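Local atomic coordinates of fatty-acid-binding protein 1 (Arabidopsis thaliana, PDB entry 4DOO), a protein that binds fatty acids in the chloroplast, with a preference for saturated chains, through a chalcone-isomerase-like fold. Residues A[27-31]-A[41-45]; A[14-18]-A[44-48]; A[57-62]-A[75-80]; A[47-53]-A[84-90]. The contacts are given in a common frame with arbitrary orientation. Residues are numbered along the deposited sequence.

Contact 1. Residues A[27-31]-A[41-45]; sequences VGLRK and DVYAF. With DAO (lauric acid), chain C; DAO (lauric acid), chain D.
This antiparallel pairing joins strands 22-33 and 39-50 of a β-hairpin, where the chalcone-isomerase-like sheet grips a lauric acid carboxylate. Segments 27-31 and 41-45 run at 163° with axes 4.6 Å apart. Gly28 and Phe45 form a hydrogen-bonded pair (Gly28 N to Phe45 O and Phe45 N to Gly28 O, both 2.9 Å), Leu29 faces Ala44, and Arg30 N donates to Tyr43 O at 2.9 Å. A classic β bulge follows: Val42, with phi/psi -83/-52, and Tyr43 both face Arg30, whose O accepts Val42 N at 2.9 Å and, weakly, Tyr43 N at 3.4 Å. Beyond it Lys31 pairs with Asp41.

Arg30 (chi1 t, chi2 m, chi3 t), Tyr43 and Phe45 (both chi1 p) share one sheet face, the Phe45 ring over Gly28. Arg30 CB lies 3.5 Å from the Tyr43 ring centroid, a CH-pi contact, and Arg30 NH1 orients the guanidinium by donating to Lys31 O at 2.9 Å. In one laurate, O2 accepts Arg30 NE at 2.7 Å and Tyr43 OH at 2.6 Å, while O1 accepts Arg30 NH2 at 2.8 Å. Hydrogen bonds from the Arg30 guanidinium and Tyr43 hydroxyl, with Ser110 OG as a further partner, hold the fatty-acid head group.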
loop_
_atom_site.group_PDB
_atom_site.type_symbol
_atom_site.label_atom_id
_atom_site.label_comp_id
_atom_site.label_asym_id
_atom_site.label_seq_id
_atom_site.Cartn_x
_atom_site.Cartn_y
_atom_site.Cartn_z
ATOM N N VAL A 27 3.465 -5.538 7.615
ATOM C CA VAL A 27 3.324 -6.642 6.673
ATOM C C VAL A 27 1.972 -7.303 6.893
ATOM O O VAL A 27 1.593 -7.583 8.028
ATOM C CB VAL A 27 4.446 -7.682 6.876
ATOM C CG1 VAL A 27 4.187 -8.916 6.010
ATOM C CG2 VAL A 27 5.782 -7.060 6.518
ATOM N N GLY A 28 1.247 -7.552 5.806
ATOM C CA GLY A 28 -0.058 -8.171 5.928
ATOM C C GLY A 28 -0.440 -9.070 4.766
ATOM O O GLY A 28 0.366 -9.328 3.866
ATOM N N LEU A 29 -1.681 -9.550 4.796
ATOM C CA LEU A 29 -2.206 -10.425 3.756
ATOM C C LEU A 29 -3.513 -9.869 3.209
ATOM O O LEU A 29 -4.356 -9.379 3.966
ATOM C CB LEU A 29 -2.468 -11.830 4.314
ATOM C CG LEU A 29 -1.300 -12.667 4.833
ATOM C CD1 LEU A 29 -1.829 -14.024 5.291
ATOM C CD2 LEU A 29 -0.255 -12.848 3.737
ATOM N N ARG A 30 -3.664 -9.936 1.891
ATOM C CA ARG A 30 -4.873 -9.483 1.218
ATOM C C ARG A 30 -5.597 -10.779 0.901
ATOM O O ARG A 30 -5.101 -11.602 0.125
ATOM C CB ARG A 30 -4.520 -8.737 -0.072
ATOM C CG ARG A 30 -5.660 -7.966 -0.741
ATOM C CD ARG A 30 -6.576 -8.834 -1.596
ATOM N NE ARG A 30 -7.362 -8.003 -2.510
ATOM C CZ ARG A 30 -8.664 -8.147 -2.729
ATOM N NH1 ARG A 30 -9.346 -9.097 -2.103
ATOM N NH2 ARG A 30 -9.286 -7.333 -3.574
ATOM N N LYS A 31 -6.755 -10.968 1.518
ATOM C CA LYS A 31 -7.533 -12.182 1.311
ATOM C C LYS A 31 -8.781 -11.944 0.479
ATOM O O LYS A 31 -9.166 -10.806 0.212
ATOM C CB LYS A 31 -7.947 -12.770 2.662
ATOM C CG LYS A 31 -6.787 -13.131 3.570
ATOM C CD LYS A 31 -7.266 -13.476 4.971
ATOM C CE LYS A 31 -6.087 -13.748 5.897
ATOM N NZ LYS A 31 -6.527 -14.082 7.281
ATOM N N ASP A 41 -5.901 -16.741 0.468
ATOM C CA ASP A 41 -4.870 -15.728 0.674
ATOM C C ASP A 41 -4.433 -15.379 -0.740
ATOM O O ASP A 41 -3.867 -16.224 -1.436
ATOM C CB ASP A 41 -3.673 -16.292 1.445
ATOM C CG ASP A 41 -4.053 -16.837 2.811
ATOM O OD1 ASP A 41 -4.807 -16.158 3.535
ATOM O OD2 ASP A 41 -3.588 -17.943 3.161
ATOM N N VAL A 42 -4.692 -14.148 -1.170
ATOM C CA VAL A 42 -4.346 -13.740 -2.529
ATOM C C VAL A 42 -2.895 -13.309 -2.665
ATOM O O VAL A 42 -2.183 -13.784 -3.550
ATOM C CB VAL A 42 -5.266 -12.612 -3.014
ATOM C CG1 VAL A 42 -4.986 -12.301 -4.487
ATOM C CG2 VAL A 42 -6.725 -13.034 -2.840
ATOM N N TYR A 43 -2.460 -12.399 -1.797
ATOM C CA TYR A 43 -1.078 -11.944 -1.819
ATOM C C TYR A 43 -0.662 -11.362 -0.477
ATOM O O TYR A 43 -1.504 -10.976 0.333
ATOM C CB TYR A 43 -0.847 -10.903 -2.931
ATOM C CG TYR A 43 -1.632 -9.598 -2.824
ATOM C CD1 TYR A 43 -2.792 -9.397 -3.574
ATOM C CD2 TYR A 43 -1.186 -8.553 -2.011
ATOM C CE1 TYR A 43 -3.483 -8.181 -3.524
ATOM C CE2 TYR A 43 -1.865 -7.342 -1.950
ATOM C CZ TYR A 43 -3.012 -7.159 -2.712
ATOM O OH TYR A 43 -3.664 -5.947 -2.690
ATOM N N ALA A 44 0.645 -11.343 -0.235
ATOM C CA ALA A 44 1.191 -10.772 0.986
ATOM C C ALA A 44 1.692 -9.400 0.569
ATOM O O ALA A 44 2.092 -9.210 -0.581
ATOM C CB ALA A 44 2.350 -11.608 1.497
ATOM N N PHE A 45 1.657 -8.437 1.481
ATOM C CA PHE A 45 2.141 -7.107 1.138
ATOM C C PHE A 45 2.948 -6.496 2.270
ATOM O O PHE A 45 2.793 -6.867 3.438
ATOM C CB PHE A 45 0.972 -6.192 0.726
ATOM C CG PHE A 45 -0.038 -5.940 1.815
ATOM C CD1 PHE A 45 0.162 -4.924 2.751
ATOM C CD2 PHE A 45 -1.196 -6.711 1.898
ATOM C CE1 PHE A 45 -0.779 -4.677 3.758
ATOM C CE2 PHE A 45 -2.144 -6.479 2.899
ATOM C CZ PHE A 45 -1.938 -5.461 3.831
HETATM O O1 DAO C . -7.794 -5.339 -4.903
HETATM O O2 DAO C . -6.007 -6.033 -3.814
HETATM C C1 DAO C . -6.615 -5.181 -4.505
HETATM C C2 DAO C . -5.886 -3.913 -4.888
HETATM C C3 DAO C . -4.776 -4.234 -5.874
HETATM C C4 DAO C . -4.142 -2.951 -6.431
HETATM C C5 DAO C . -2.843 -3.259 -7.178
HETATM C C6 DAO C . -3.118 -3.739 -8.601
HETATM C C7 DAO C . -1.988 -4.614 -9.118
HETATM C C8 DAO C . -2.468 -5.442 -10.300
HETATM C C9 DAO C . -1.414 -6.443 -10.737
HETATM C C10 DAO C . -1.885 -7.203 -11.974
HETATM C C11 DAO C . -0.696 -7.642 -12.821
HETATM C C12 DAO C . -1.142 -8.577 -13.925
HETATM O O1 DAO D . -12.239 -18.085 -6.476
HETATM O O2 DAO D . -10.358 -18.194 -7.613
HETATM C C1 DAO D . -11.102 -17.647 -6.767
HETATM C C2 DAO D . -10.606 -16.404 -6.062
HETATM C C3 DAO D . -10.839 -15.177 -6.939
HETATM C C4 DAO D . -9.615 -14.269 -6.944
HETATM C C5 DAO D . -9.893 -12.972 -6.192
HETATM C C6 DAO D . -9.406 -11.767 -6.984
HETATM C C7 DAO D . -8.435 -10.923 -6.165
HETATM C C8 DAO D . -7.415 -10.247 -7.070
HETATM C C9 DAO D . -6.803 -9.018 -6.406
HETATM C C10 DAO D . -5.277 -9.089 -6.448
HETATM C C11 DAO D . -4.692 -7.991 -7.325
HETATM C C12 DAO D . -3.207 -8.202 -7.539
#

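Contact 2. Residues A[14-18]-A[44-48]; sequences FPASI and AFGVY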
loop_
_atom_site.group_PDB
_atom_site.type_symbol
_atom_site.label_atom_id
_atom_site.label_comp_id
_atom_site.label_asym_id
_atom_site.label_seq_id
_atom_site.Cartn_x
_atom_site.Cartn_y
_atom_site.Cartn_z
ATOM N N PHE A 14 10.199 -10.084 3.156
ATOM C CA PHE A 14 10.253 -8.678 2.760
ATOM C C PHE A 14 11.482 -8.030 3.390
ATOM O O PHE A 14 11.727 -8.185 4.585
ATOM C CB PHE A 14 9.013 -7.926 3.248
ATOM C CG PHE A 14 7.743 -8.340 2.572
ATOM C CD1 PHE A 14 7.271 -7.647 1.464
ATOM C CD2 PHE A 14 7.013 -9.430 3.045
ATOM C CE1 PHE A 14 6.087 -8.032 0.836
ATOM C CE2 PHE A 14 5.833 -9.819 2.422
ATOM C CZ PHE A 14 5.370 -9.118 1.317
ATOM N N PRO A 15 12.267 -7.288 2.596
ATOM C CA PRO A 15 13.455 -6.640 3.157
ATOM C C PRO A 15 13.058 -5.579 4.182
ATOM O O PRO A 15 12.032 -4.914 4.036
ATOM C CB PRO A 15 14.138 -6.047 1.927
ATOM C CG PRO A 15 12.986 -5.760 0.999
ATOM C CD PRO A 15 12.131 -7.002 1.157
ATOM N N ALA A 16 13.871 -5.436 5.222
ATOM C CA ALA A 16 13.610 -4.469 6.286
ATOM C C ALA A 16 13.609 -3.034 5.762
ATOM O O ALA A 16 13.062 -2.128 6.397
ATOM C CB ALA A 16 14.651 -4.624 7.392
ATOM N N SER A 17 14.228 -2.829 4.606
ATOM C CA SER A 17 14.278 -1.507 4.010
ATOM C C SER A 17 14.594 -1.619 2.535
ATOM O O SER A 17 15.072 -2.655 2.070
ATOM C CB SER A 17 15.340 -0.643 4.699
ATOM O OG SER A 17 16.643 -1.164 4.496
ATOM N N ILE A 18 14.307 -0.549 1.801
ATOM C CA ILE A 18 14.572 -0.493 0.370
ATOM C C ILE A 18 15.322 0.805 0.082
ATOM O O ILE A 18 14.774 1.894 0.246
ATOM C CB ILE A 18 13.261 -0.513 -0.450
ATOM C CG1 ILE A 18 12.511 -1.825 -0.202
ATOM C CG2 ILE A 18 13.569 -0.356 -1.935
ATOM C CD1 ILE A 18 11.190 -1.923 -0.931
ATOM N N ALA A 44 0.645 -11.343 -0.235
ATOM C CA ALA A 44 1.191 -10.772 0.986
ATOM C C ALA A 44 1.692 -9.400 0.569
ATOM O O ALA A 44 2.092 -9.210 -0.581
ATOM C CB ALA A 44 2.350 -11.608 1.497
ATOM N N PHE A 45 1.657 -8.437 1.481
ATOM C CA PHE A 45 2.141 -7.107 1.138
ATOM C C PHE A 45 2.948 -6.496 2.270
ATOM O O PHE A 45 2.793 -6.867 3.438
ATOM C CB PHE A 45 0.972 -6.192 0.726
ATOM C CG PHE A 45 -0.038 -5.940 1.815
ATOM C CD1 PHE A 45 0.162 -4.924 2.751
ATOM C CD2 PHE A 45 -1.196 -6.711 1.898
ATOM C CE1 PHE A 45 -0.779 -4.677 3.758
ATOM C CE2 PHE A 45 -2.144 -6.479 2.899
ATOM C CZ PHE A 45 -1.938 -5.461 3.831
ATOM N N GLY A 46 3.845 -5.587 1.908
ATOM C CA GLY A 46 4.675 -4.919 2.886
ATOM C C GLY A 46 4.569 -3.436 2.606
ATOM O O GLY A 46 4.665 -3.018 1.450
ATOM N N VAL A 47 4.352 -2.643 3.648
ATOM C CA VAL A 47 4.216 -1.202 3.482
ATOM C C VAL A 47 5.474 -0.495 3.978
ATOM O O VAL A 47 5.856 -0.641 5.141
ATOM C CB VAL A 47 2.998 -0.664 4.262
ATOM C CG1 VAL A 47 2.835 0.829 4.000
ATOM C CG2 VAL A 47 1.736 -1.417 3.849
ATOM N N TYR A 48 6.101 0.267 3.081
ATOM C CA TYR A 48 7.328 1.009 3.372
ATOM C C TYR A 48 7.099 2.520 3.328
ATOM O O TYR A 48 6.306 3.004 2.528
ATOM C CB TYR A 48 8.413 0.684 2.343
ATOM C CG TYR A 48 8.858 -0.754 2.299
ATOM C CD1 TYR A 48 8.084 -1.730 1.665
ATOM C CD2 TYR A 48 10.066 -1.138 2.872
ATOM C CE1 TYR A 48 8.505 -3.052 1.600
ATOM C CE2 TYR A 48 10.499 -2.462 2.816
ATOM C CZ TYR A 48 9.715 -3.412 2.176
ATOM O OH TYR A 48 10.136 -4.724 2.114
#
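Polar contact between 14-18 and 44-48 comes down to one hydrogen bond, from Tyr48 OH to Pro15 O at 2.7 Å. It is a side-chain to backbone link, because the two backbones are too far apart to pair: the nearest CA atoms, those of Phe14 and Gly46, are 6.7 Å apart. Phe14, Pro15 and Ile18 of the interrupted strand 13-18 reach past the intervening strand 22-33 to strand 39-50, so two non-adjacent strands of one sheet meet.

The rest is van der Waals packing. Ile18 CD1 lies over the face of the Tyr48 ring, 3.7 Å from its centroid, a CH-pi contact. At the other end the Phe14 ring reaches the backbone, with Phe14 CE1 3.5 Å from Gly46 N and Phe14 CZ 3.9 Å from Ala44 CB. A CB on Gly46 would clash with Phe14 CD1, so the ring can lie this close because residue 46 has no side chain.

Tyr48 therefore combines an apolar ring face with a hydroxyl that satisfies a loop carbonyl.

Contact 3. Residues A[57-62]-A[75-80]; sequences LVGDKY and SFMDDL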
loop_
_atom_site.group_PDB
_atom_site.type_symbol
_atom_site.label_atom_id
_atom_site.label_comp_id
_atom_site.label_asym_id
_atom_site.label_seq_id
_atom_site.Cartn_x
_atom_site.Cartn_y
_atom_site.Cartn_z
ATOM N N LEU A 57 7.055 15.173 8.878
ATOM C CA LEU A 57 5.629 15.290 9.160
ATOM C C LEU A 57 5.412 15.361 10.671
ATOM O O LEU A 57 4.729 16.260 11.168
ATOM C CB LEU A 57 4.884 14.092 8.551
ATOM C CG LEU A 57 3.368 13.925 8.712
ATOM C CD1 LEU A 57 3.047 13.394 10.094
ATOM C CD2 LEU A 57 2.669 15.251 8.452
ATOM N N VAL A 58 6.007 14.425 11.402
ATOM C CA VAL A 58 5.873 14.407 12.853
ATOM C C VAL A 58 6.442 15.685 13.469
ATOM O O VAL A 58 5.821 16.295 14.337
ATOM C CB VAL A 58 6.599 13.188 13.469
ATOM C CG1 VAL A 58 6.595 13.289 14.981
ATOM C CG2 VAL A 58 5.914 11.902 13.027
ATOM N N GLY A 59 7.621 16.089 13.012
ATOM C CA GLY A 59 8.239 17.290 13.543
ATOM C C GLY A 59 7.433 18.550 13.286
ATOM O O GLY A 59 7.499 19.508 14.058
ATOM N N ASP A 60 6.666 18.558 12.201
ATOM C CA ASP A 60 5.864 19.726 11.865
ATOM C C ASP A 60 4.468 19.733 12.475
ATOM O O ASP A 60 4.005 20.770 12.946
ATOM C CB ASP A 60 5.754 19.884 10.343
ATOM C CG ASP A 60 7.092 20.191 9.687
ATOM O OD1 ASP A 60 8.003 20.690 10.386
ATOM O OD2 ASP A 60 7.231 19.945 8.469
ATOM N N LYS A 61 3.796 18.586 12.474
ATOM C CA LYS A 61 2.442 18.514 13.020
ATOM C C LYS A 61 2.326 17.970 14.438
ATOM O O LYS A 61 1.304 18.173 15.098
ATOM C CB LYS A 61 1.547 17.681 12.102
ATOM C CG LYS A 61 1.083 18.422 10.859
ATOM C CD LYS A 61 0.108 17.583 10.051
ATOM C CE LYS A 61 -0.496 18.401 8.926
ATOM N NZ LYS A 61 -1.226 19.575 9.480
ATOM N N TYR A 62 3.361 17.274 14.898
ATOM C CA TYR A 62 3.356 16.686 16.232
ATOM C C TYR A 62 4.612 17.025 17.023
ATOM O O TYR A 62 5.159 16.178 17.725
ATOM C CB TYR A 62 3.213 15.162 16.123
ATOM C CG TYR A 62 1.937 14.733 15.440
ATOM C CD1 TYR A 62 1.842 14.701 14.049
ATOM C CD2 TYR A 62 0.804 14.409 16.186
ATOM C CE1 TYR A 62 0.642 14.361 13.416
ATOM C CE2 TYR A 62 -0.397 14.069 15.565
ATOM C CZ TYR A 62 -0.471 14.050 14.180
ATOM O OH TYR A 62 -1.666 13.744 13.564
ATOM N N SER A 75 -6.170 11.785 14.350
ATOM C CA SER A 75 -5.786 12.422 13.093
ATOM C C SER A 75 -4.494 11.892 12.463
ATOM O O SER A 75 -4.229 12.150 11.288
ATOM C CB SER A 75 -5.621 13.926 13.319
ATOM O OG SER A 75 -4.585 14.162 14.265
ATOM N N PHE A 76 -3.696 11.160 13.234
ATOM C CA PHE A 76 -2.409 10.659 12.742
ATOM C C PHE A 76 -2.473 9.905 11.423
ATOM O O PHE A 76 -1.735 10.219 10.490
ATOM C CB PHE A 76 -1.741 9.784 13.810
ATOM C CG PHE A 76 -0.336 9.359 13.463
ATOM C CD1 PHE A 76 0.617 10.298 13.079
ATOM C CD2 PHE A 76 0.046 8.025 13.562
ATOM C CE1 PHE A 76 1.931 9.915 12.799
ATOM C CE2 PHE A 76 1.355 7.631 13.284
ATOM C CZ PHE A 76 2.297 8.575 12.905
ATOM N N MET A 77 -3.356 8.914 11.347
ATOM C CA MET A 77 -3.487 8.115 10.138
ATOM C C MET A 77 -3.750 8.968 8.894
ATOM O O MET A 77 -3.060 8.825 7.885
ATOM C CB MET A 77 -4.599 7.076 10.321
ATOM C CG MET A 77 -4.843 6.195 9.100
ATOM S SD MET A 77 -5.959 4.823 9.451
ATOM C CE MET A 77 -7.533 5.650 9.506
ATOM N N ASP A 78 -4.729 9.864 8.963
ATOM C CA ASP A 78 -5.039 10.706 7.807
ATOM C C ASP A 78 -3.917 11.703 7.511
ATOM O O ASP A 78 -3.674 12.044 6.352
ATOM C CB ASP A 78 -6.347 11.471 8.018
ATOM C CG ASP A 78 -6.909 12.022 6.721
ATOM O OD1 ASP A 78 -7.516 11.237 5.965
ATOM O OD2 ASP A 78 -6.735 13.226 6.446
ATOM N N ASP A 79 -3.236 12.179 8.549
ATOM C CA ASP A 79 -2.146 13.129 8.332
ATOM C C ASP A 79 -1.015 12.460 7.549
ATOM O O ASP A 79 -0.423 13.076 6.655
ATOM C CB ASP A 79 -1.604 13.678 9.661
ATOM C CG ASP A 79 -2.518 14.725 10.291
ATOM O OD1 ASP A 79 -3.263 15.407 9.554
ATOM O OD2 ASP A 79 -2.477 14.880 11.528
ATOM N N LEU A 80 -0.720 11.204 7.882
ATOM C CA LEU A 80 0.330 10.452 7.194
ATOM C C LEU A 80 -0.011 10.233 5.726
ATOM O O LEU A 80 0.814 10.483 4.847
ATOM C CB LEU A 80 0.544 9.081 7.843
ATOM C CG LEU A 80 1.355 8.987 9.135
ATOM C CD1 LEU A 80 1.315 7.545 9.642
ATOM C CD2 LEU A 80 2.797 9.431 8.879
#
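Tyr62, the first residue past the end of helix 51-61 to leave helical geometry, turns its side chain (chi1 m) toward helix 76-82 and ends in a polar cluster. Its OH donates to Asp79 OD2 across a very short 2.5 Å, and Ser75 OG lies 3.0 Å from Tyr62 OH. The Tyr62 ring also offers its face to the edge of Phe76 in a T-shaped pair, with centroids 5.7 Å apart and planes at 86°.

Asp79, one helical turn after Ser75, accepts the hydrogen bond from Tyr62 OH and is flanked by the aliphatic part of Lys61, whose CD is 3.9 Å from Asp79 CG. Leu57, a turn before Lys61, fills the gap farther along: its CD1 meets Leu80 CD2 at 4.2 Å.

The helical segments are inclined at 119° and their axes come no closer than 11.5 Å, so side chains bridge the space between them. This is plain helix-helix packing, away from the lauric acid sites, within the helical connection between strands 39-50 and 87-93 of the chalcone-isomerase-like fold.

Contact 4. Residues A[47-53]-A[84-90]; sequences VYADCDD and DIKMTIR
Strands 47-50 and 87-90 run antiparallel, at 165° with axes 4.6 Å apart. Tyr48 and Thr88 form the hydrogen-bonded pair, Tyr48 N to Thr88 O at 2.8 Å and Thr88 N to Tyr48 O at 3.0 Å. Non-hydrogen-bonded pairs flank it, Val47 with Ile89 (CA-CA 4.8 Å) and Ala49 with Met87 (4.4 Å). Asp50 N then donates to Lys86 O at 2.9 Å, after which residues 51-53 turn into a helix while residues 84-86 remain extended loop.

Asp50 (chi1 t) is the N-cap of helix 51-61, its OD1 accepting Asp53 N at 2.9 Å. Strand 39-50 thus passes directly into that helix, and the two strands are neighbours in the antiparallel sheet of the chalcone-isomerase-like fold, with a helical excursion between them. Asp53 (chi1 m) holds the loop: its OD1 accepts both Lys86 N at 2.9 Å and Lys86 NZ at 2.8 Å, the latter a salt bridge. Lys86, with chi1 m, chi2 t and chi3 and chi4 m, curls back to do so; its NZ also makes a long 3.8 Å salt bridge to Asp50 OD2.

On one face Val47 CG1 meets Ile89 CD1 at 3.6 Å, with helix 171-182 packed on Val47, Met87 and Ile89. On the other, Tyr48 (chi1 m), its OH hydrogen-bonded to Pro15 O, sets its CE1 4.2 Å from Arg90 CB; Arg90 NE is salt-bridged to Asp147.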
loop_
_atom_site.group_PDB
_atom_site.type_symbol
_atom_site.label_atom_id
_atom_site.label_comp_id
_atom_site.label_asym_id
_atom_site.label_seq_id
_atom_site.Cartn_x
_atom_site.Cartn_y
_atom_site.Cartn_z
ATOM N N VAL A 47 4.352 -2.643 3.648
ATOM C CA VAL A 47 4.216 -1.202 3.482
ATOM C C VAL A 47 5.474 -0.495 3.978
ATOM O O VAL A 47 5.856 -0.641 5.141
ATOM C CB VAL A 47 2.998 -0.664 4.262
ATOM C CG1 VAL A 47 2.835 0.829 4.000
ATOM C CG2 VAL A 47 1.736 -1.417 3.849
ATOM N N TYR A 48 6.101 0.267 3.081
ATOM C CA TYR A 48 7.328 1.009 3.372
ATOM C C TYR A 48 7.099 2.520 3.328
ATOM O O TYR A 48 6.306 3.004 2.528
ATOM C CB TYR A 48 8.413 0.684 2.343
ATOM C CG TYR A 48 8.858 -0.754 2.299
ATOM C CD1 TYR A 48 8.084 -1.730 1.665
ATOM C CD2 TYR A 48 10.066 -1.138 2.872
ATOM C CE1 TYR A 48 8.505 -3.052 1.600
ATOM C CE2 TYR A 48 10.499 -2.462 2.816
ATOM C CZ TYR A 48 9.715 -3.412 2.176
ATOM O OH TYR A 48 10.136 -4.724 2.114
ATOM N N ALA A 49 7.811 3.252 4.177
ATOM C CA ALA A 49 7.701 4.710 4.216
ATOM C C ALA A 49 9.094 5.325 4.376
ATOM O O ALA A 49 9.927 4.806 5.113
ATOM C CB ALA A 49 6.800 5.140 5.370
ATOM N N ASP A 50 9.339 6.426 3.673
ATOM C CA ASP A 50 10.625 7.114 3.744
ATOM C C ASP A 50 10.792 7.726 5.131
ATOM O O ASP A 50 9.948 8.498 5.588
ATOM C CB ASP A 50 10.699 8.205 2.671
ATOM C CG ASP A 50 11.999 8.983 2.722
ATOM O OD1 ASP A 50 12.132 9.881 3.581
ATOM O OD2 ASP A 50 12.896 8.686 1.908
ATOM N N CYS A 51 11.888 7.373 5.794
ATOM C CA CYS A 51 12.174 7.848 7.144
ATOM C C CYS A 51 12.197 9.356 7.303
ATOM O O CYS A 51 11.569 9.896 8.213
ATOM C CB CYS A 51 13.512 7.283 7.623
ATOM S SG CYS A 51 13.498 5.504 7.820
ATOM N N ASP A 52 12.933 10.038 6.431
ATOM C CA ASP A 52 13.028 11.492 6.527
ATOM C C ASP A 52 11.676 12.176 6.358
ATOM O O ASP A 52 11.371 13.134 7.064
ATOM C CB ASP A 52 14.010 12.041 5.489
ATOM C CG ASP A 52 15.435 11.560 5.718
ATOM O OD1 ASP A 52 15.890 11.555 6.882
ATOM O OD2 ASP A 52 16.105 11.199 4.727
ATOM N N ASP A 53 10.875 11.691 5.415
ATOM C CA ASP A 53 9.557 12.264 5.157
ATOM C C ASP A 53 8.653 12.118 6.376
ATOM O O ASP A 53 7.907 13.040 6.724
ATOM C CB ASP A 53 8.911 11.583 3.948
ATOM C CG ASP A 53 9.589 11.947 2.636
ATOM O OD1 ASP A 53 9.302 11.285 1.619
ATOM O OD2 ASP A 53 10.401 12.899 2.615
ATOM N N ASP A 84 3.173 14.542 1.956
ATOM C CA ASP A 84 4.008 14.184 0.823
ATOM C C ASP A 84 5.106 13.277 1.359
ATOM O O ASP A 84 6.237 13.702 1.586
ATOM C CB ASP A 84 4.602 15.436 0.170
ATOM C CG ASP A 84 5.376 15.120 -1.099
ATOM O OD1 ASP A 84 5.049 14.113 -1.764
ATOM O OD2 ASP A 84 6.301 15.886 -1.440
ATOM N N ILE A 85 4.740 12.021 1.580
ATOM C CA ILE A 85 5.657 11.023 2.099
ATOM C C ILE A 85 5.828 9.922 1.058
ATOM O O ILE A 85 4.847 9.324 0.611
ATOM C CB ILE A 85 5.108 10.403 3.415
ATOM C CG1 ILE A 85 5.116 11.458 4.525
ATOM C CG2 ILE A 85 5.934 9.182 3.807
ATOM C CD1 ILE A 85 4.428 11.018 5.814
ATOM N N LYS A 86 7.071 9.679 0.660
ATOM C CA LYS A 86 7.370 8.634 -0.308
ATOM C C LYS A 86 7.106 7.290 0.355
ATOM O O LYS A 86 7.564 7.035 1.470
ATOM C CB LYS A 86 8.829 8.718 -0.757
ATOM C CG LYS A 86 9.120 9.927 -1.641
ATOM C CD LYS A 86 10.563 9.945 -2.137
ATOM C CE LYS A 86 11.560 10.123 -1.006
ATOM N NZ LYS A 86 11.352 11.414 -0.286
ATOM N N MET A 87 6.360 6.438 -0.334
ATOM C CA MET A 87 6.040 5.128 0.196
ATOM C C MET A 87 6.078 4.066 -0.886
ATOM O O MET A 87 6.011 4.365 -2.084
ATOM C CB MET A 87 4.643 5.130 0.812
ATOM C CG MET A 87 4.415 6.156 1.903
ATOM S SD MET A 87 2.784 5.913 2.622
ATOM C CE MET A 87 2.908 6.920 4.112
ATOM N N THR A 88 6.176 2.818 -0.448
ATOM C CA THR A 88 6.179 1.689 -1.365
ATOM C C THR A 88 5.296 0.598 -0.784
ATOM O O THR A 88 5.332 0.334 0.421
ATOM C CB THR A 88 7.596 1.091 -1.565
ATOM O OG1 THR A 88 8.431 2.035 -2.238
ATOM C CG2 THR A 88 7.522 -0.185 -2.411
ATOM N N ILE A 89 4.483 -0.004 -1.644
ATOM C CA ILE A 89 3.632 -1.117 -1.251
ATOM C C ILE A 89 4.143 -2.261 -2.120
ATOM O O ILE A 89 3.985 -2.231 -3.339
ATOM C CB ILE A 89 2.137 -0.888 -1.595
ATOM C CG1 ILE A 89 1.599 0.344 -0.865
ATOM C CG2 ILE A 89 1.328 -2.126 -1.218
ATOM C CD1 ILE A 89 1.696 0.251 0.642
ATOM N N ARG A 90 4.793 -3.241 -1.509
ATOM C CA ARG A 90 5.292 -4.379 -2.272
ATOM C C ARG A 90 4.343 -5.556 -2.120
ATOM O O ARG A 90 4.059 -5.996 -1.002
ATOM C CB ARG A 90 6.693 -4.779 -1.803
ATOM C CG ARG A 90 7.156 -6.121 -2.358
ATOM C CD ARG A 90 8.643 -6.326 -2.124
ATOM N NE ARG A 90 9.428 -5.333 -2.853
ATOM C CZ ARG A 90 10.755 -5.300 -2.876
ATOM N NH1 ARG A 90 11.456 -6.209 -2.209
ATOM N NH2 ARG A 90 11.379 -4.356 -3.568
HETATM O O HOH W 1 13.293 12.189 1.582
#

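From the N terminus, segment 14-18 opens the loop that contact 2 closes on strand 39-50. Nested in that loop is the hairpin start, and contact 1 closes on the same strand, sharing Ala44 and Phe45 with contact 2; Val27 CG1 and Phe14 CE2 touch at 4.0 Å. Contact 4 begins where contact 2 ends, sharing Val47 and Tyr48, and its loop of helices returns the chain to strand 87-93. Contact 3 is nested within that loop and touches contact 4 through Leu57 and Leu80 against Ile85. Strand 39-50 thus joins the ligand-binding hairpin, strand 13-18 and the helical excursion; contacts 1 and 3 lie about 27 Å apart, centre to centre.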